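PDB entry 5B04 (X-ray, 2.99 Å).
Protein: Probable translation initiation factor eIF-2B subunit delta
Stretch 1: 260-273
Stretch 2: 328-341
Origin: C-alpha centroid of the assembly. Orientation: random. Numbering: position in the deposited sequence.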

# COMPACT_ATOMS: atom_id res chain seq x y z
N ALA G 260 29.02 22.79 6.92
CA ALA G 260 27.93 22.39 7.79
C ALA G 260 27.83 20.87 7.84
O ALA G 260 27.60 20.29 8.90
CB ALA G 260 26.62 23.00 7.30
N ALA G 261 28.00 20.24 6.69
CA ALA G 261 27.91 18.79 6.59
C ALA G 261 29.17 18.10 7.11
O ALA G 261 29.09 17.03 7.72
CB ALA G 261 27.64 18.38 5.15
N THR G 262 30.33 18.70 6.85
CA THR G 262 31.61 18.11 7.21
C THR G 262 31.75 17.92 8.72
O THR G 262 32.31 16.92 9.18
CB THR G 262 32.78 18.98 6.71
OG1 THR G 262 32.66 19.17 5.29
CG2 THR G 262 34.12 18.30 7.00
N GLU G 263 31.24 18.87 9.49
CA GLU G 263 31.37 18.82 10.95
C GLU G 263 30.45 17.76 11.56
O GLU G 263 30.53 17.49 12.76
CB GLU G 263 31.08 20.19 11.56
CG GLU G 263 32.10 21.25 11.17
CD GLU G 263 33.52 20.86 11.56
OE1 GLU G 263 33.71 20.29 12.66
OE2 GLU G 263 34.45 21.11 10.76
N LYS G 264 29.59 17.17 10.74
CA LYS G 264 28.76 16.06 11.19
C LYS G 264 29.51 14.74 11.01
O LYS G 264 29.10 13.71 11.54
CB LYS G 264 27.44 16.03 10.43
CG LYS G 264 26.36 16.89 11.06
CD LYS G 264 26.15 16.50 12.51
CE LYS G 264 25.09 17.36 13.17
NZ LYS G 264 24.80 16.90 14.56
N ILE G 265 30.61 14.79 10.27
CA ILE G 265 31.45 13.62 10.06
C ILE G 265 32.37 13.39 11.27
O ILE G 265 33.04 14.32 11.73
CB ILE G 265 32.31 13.75 8.79
CG1 ILE G 265 31.42 13.92 7.56
CG2 ILE G 265 33.22 12.54 8.63
CD1 ILE G 265 32.18 14.11 6.27
N GLN G 266 32.38 12.16 11.77
CA GLN G 266 33.20 11.81 12.92
C GLN G 266 34.26 10.79 12.53
O GLN G 266 34.13 10.11 11.52
CB GLN G 266 32.31 11.27 14.04
CG GLN G 266 31.15 12.19 14.40
CD GLN G 266 29.89 11.43 14.77
OE1 GLN G 266 29.95 10.28 15.20
NE2 GLN G 266 28.75 12.07 14.60
N ASP G 267 35.32 10.70 13.33
CA ASP G 267 36.41 9.77 13.04
C ASP G 267 35.95 8.32 13.14
O ASP G 267 35.48 7.87 14.18
CB ASP G 267 37.59 10.01 13.97
CG ASP G 267 38.44 11.20 13.55
OD1 ASP G 267 38.23 11.71 12.43
OD2 ASP G 267 39.31 11.62 14.34
N GLY G 268 36.09 7.59 12.04
CA GLY G 268 35.69 6.19 11.99
C GLY G 268 34.41 6.00 11.20
O GLY G 268 33.89 4.89 11.11
N ASP G 269 33.90 7.09 10.64
CA ASP G 269 32.67 7.04 9.86
C ASP G 269 32.83 6.25 8.57
O ASP G 269 33.87 6.30 7.92
CB ASP G 269 32.19 8.46 9.52
CG ASP G 269 31.21 9.01 10.55
OD1 ASP G 269 30.62 8.20 11.30
OD2 ASP G 269 31.03 10.24 10.60
N VAL G 270 31.79 5.50 8.22
CA VAL G 270 31.71 4.85 6.92
C VAL G 270 30.56 5.48 6.15
O VAL G 270 29.39 5.17 6.39
CB VAL G 270 31.51 3.33 7.05
CG1 VAL G 270 31.41 2.69 5.68
CG2 VAL G 270 32.64 2.71 7.85
N ILE G 271 30.90 6.36 5.22
CA ILE G 271 29.92 7.22 4.57
C ILE G 271 29.50 6.71 3.20
O ILE G 271 30.34 6.36 2.37
CB ILE G 271 30.46 8.66 4.44
CG1 ILE G 271 30.75 9.23 5.83
CG2 ILE G 271 29.49 9.54 3.68
CD1 ILE G 271 31.37 10.61 5.80
N LEU G 272 28.19 6.68 2.96
CA LEU G 272 27.65 6.20 1.70
C LEU G 272 27.23 7.36 0.80
O LEU G 272 26.36 8.15 1.16
CB LEU G 272 26.46 5.26 1.94
CG LEU G 272 25.96 4.37 0.80
CD1 LEU G 272 25.19 3.19 1.38
CD2 LEU G 272 25.08 5.12 -0.19
N THR G 273 27.78 7.40 -0.39
CA THR G 273 27.32 8.35 -1.37
C THR G 273 26.85 7.58 -2.56
O THR G 273 27.46 6.60 -2.91
CB THR G 273 28.45 9.24 -1.84
OG1 THR G 273 27.99 10.02 -2.93
CG2 THR G 273 29.57 8.41 -2.29
N ALA G 328 23.53 -4.61 -4.28
CA ALA G 328 24.24 -5.07 -3.09
C ALA G 328 24.04 -4.11 -1.92
O ALA G 328 24.83 -4.10 -0.98
CB ALA G 328 25.72 -5.24 -3.39
N LEU G 329 22.97 -3.32 -1.98
CA LEU G 329 22.71 -2.30 -0.98
C LEU G 329 22.54 -2.89 0.42
O LEU G 329 23.17 -2.42 1.37
CB LEU G 329 21.47 -1.49 -1.35
CG LEU G 329 21.20 -0.27 -0.47
CD1 LEU G 329 22.40 0.67 -0.49
CD2 LEU G 329 19.94 0.45 -0.91
N SER G 330 21.69 -3.90 0.54
CA SER G 330 21.44 -4.56 1.81
C SER G 330 22.72 -5.08 2.46
O SER G 330 22.91 -4.95 3.67
CB SER G 330 20.46 -5.72 1.62
OG SER G 330 20.23 -6.40 2.85
N TYR G 331 23.58 -5.66 1.64
CA TYR G 331 24.84 -6.22 2.10
C TYR G 331 25.76 -5.14 2.66
O TYR G 331 26.19 -5.20 3.81
CB TYR G 331 25.54 -6.96 0.96
CG TYR G 331 26.87 -7.58 1.33
CD1 TYR G 331 26.95 -8.86 1.84
CD2 TYR G 331 28.06 -6.87 1.14
CE1 TYR G 331 28.17 -9.43 2.17
CE2 TYR G 331 29.28 -7.43 1.47
CZ TYR G 331 29.33 -8.70 1.98
OH TYR G 331 30.54 -9.26 2.31
N ILE G 332 26.05 -4.14 1.84
CA ILE G 332 27.04 -3.12 2.17
C ILE G 332 26.55 -2.15 3.24
O ILE G 332 27.35 -1.47 3.88
CB ILE G 332 27.46 -2.34 0.91
CG1 ILE G 332 28.79 -1.62 1.13
CG2 ILE G 332 26.36 -1.37 0.48
CD1 ILE G 332 29.93 -2.54 1.49
N MET G 333 25.23 -2.08 3.43
CA MET G 333 24.64 -1.14 4.38
C MET G 333 25.05 -1.44 5.81
O MET G 333 25.12 -0.54 6.65
CB MET G 333 23.11 -1.15 4.26
CG MET G 333 22.40 -0.13 5.13
SD MET G 333 22.78 1.58 4.69
CE MET G 333 22.06 1.68 3.06
N GLN G 334 25.35 -2.70 6.09
CA GLN G 334 25.72 -3.12 7.44
C GLN G 334 27.06 -2.53 7.89
O GLN G 334 27.40 -2.57 9.07
CB GLN G 334 25.76 -4.65 7.54
CG GLN G 334 24.40 -5.31 7.33
CD GLN G 334 24.23 -6.56 8.17
OE1 GLN G 334 25.09 -7.44 8.17
NE2 GLN G 334 23.12 -6.64 8.90
N GLU G 335 27.81 -1.99 6.94
CA GLU G 335 29.08 -1.35 7.24
C GLU G 335 28.92 0.17 7.36
O GLU G 335 29.72 0.84 8.01
CB GLU G 335 30.13 -1.67 6.17
CG GLU G 335 30.59 -3.12 6.16
CD GLU G 335 31.52 -3.42 5.00
OE1 GLU G 335 32.17 -2.48 4.49
OE2 GLU G 335 31.61 -4.60 4.60
N VAL G 336 27.86 0.69 6.75
CA VAL G 336 27.63 2.13 6.66
C VAL G 336 27.15 2.73 7.97
O VAL G 336 26.29 2.16 8.65
CB VAL G 336 26.62 2.45 5.55
CG1 VAL G 336 26.44 3.95 5.40
CG2 VAL G 336 27.06 1.84 4.23
N THR G 337 27.70 3.89 8.33
CA THR G 337 27.28 4.60 9.53
C THR G 337 26.55 5.90 9.20
O THR G 337 25.75 6.39 9.99
CB THR G 337 28.48 4.93 10.44
OG1 THR G 337 29.41 5.77 9.73
CG2 THR G 337 29.19 3.66 10.87
N LYS G 338 26.82 6.45 8.02
CA LYS G 338 26.17 7.68 7.58
C LYS G 338 25.92 7.70 6.07
O LYS G 338 26.73 7.19 5.29
CB LYS G 338 27.00 8.91 7.97
CG LYS G 338 26.83 9.33 9.42
CD LYS G 338 27.64 10.58 9.74
CE LYS G 338 27.49 10.97 11.19
NZ LYS G 338 27.98 9.91 12.11
N ILE G 339 24.81 8.30 5.67
CA ILE G 339 24.46 8.42 4.26
C ILE G 339 24.31 9.88 3.85
O ILE G 339 23.55 10.63 4.47
CB ILE G 339 23.15 7.67 3.94
CG1 ILE G 339 23.28 6.18 4.26
CG2 ILE G 339 22.76 7.87 2.48
CD1 ILE G 339 21.98 5.42 4.17
N PHE G 340 25.04 10.28 2.82
CA PHE G 340 24.99 11.65 2.33
C PHE G 340 24.41 11.71 0.92
O PHE G 340 24.86 11.01 0.02
CB PHE G 340 26.38 12.28 2.35
CG PHE G 340 26.83 12.72 3.72
CD1 PHE G 340 27.08 11.78 4.71
CD2 PHE G 340 27.00 14.06 4.01
CE1 PHE G 340 27.49 12.18 5.97
CE2 PHE G 340 27.42 14.46 5.27
CZ PHE G 340 27.66 13.52 6.25
N LEU G 341 23.40 12.56 0.74
CA LEU G 341 22.71 12.66 -0.54
C LEU G 341 22.70 14.08 -1.09
O LEU G 341 22.46 15.04 -0.36
CB LEU G 341 21.27 12.15 -0.40
CG LEU G 341 21.10 10.75 0.18
CD1 LEU G 341 19.62 10.43 0.35
CD2 LEU G 341 21.78 9.72 -0.71

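Two neighbouring parallel strands form this contact, pinned at their entrance by a charged and hydroxyl cluster and packed on both faces by apolar side chains. The backbone ladder begins at Val 270 O, which accepts from Thr 337 N (2.9 Å) and Lys 338 N (3.3 Å). Leu 272 then bonds through both its N and its O, with its N 2.8 Å from Lys 338 O and its O 3.0 Å from Phe 340 N; one residue thus spans two partners, as parallel pairing demands.

At the entrance, Thr 337 OG1 does double duty: it accepts from Val 270 N at 2.8 Å and donates to Asp 269 OD1 at 3.1 Å. Lys 338 stretches back so that its NZ forms a salt bridge with Asp 269 OD1 (3.2 Å). The same carboxylate braces its own loop, Gln 266 N donating to Asp 269 OD2 at 2.6 Å, within a type II turn whose Gly 268 adopts a positive phi.

Alternation sorts the apolar groups. On the face of Ile 271, Phe 340 meets Ile 271 CG2 through CD1 (3.4 Å), while Ala 261 CB lies at the ring edge, 3.9 Å from CE2. On the other face, Leu 272 CD1 reaches Val 336 CG2 (3.7 Å) and Met 333 CE (3.9 Å), joining the strand to the segment that leads into its partner.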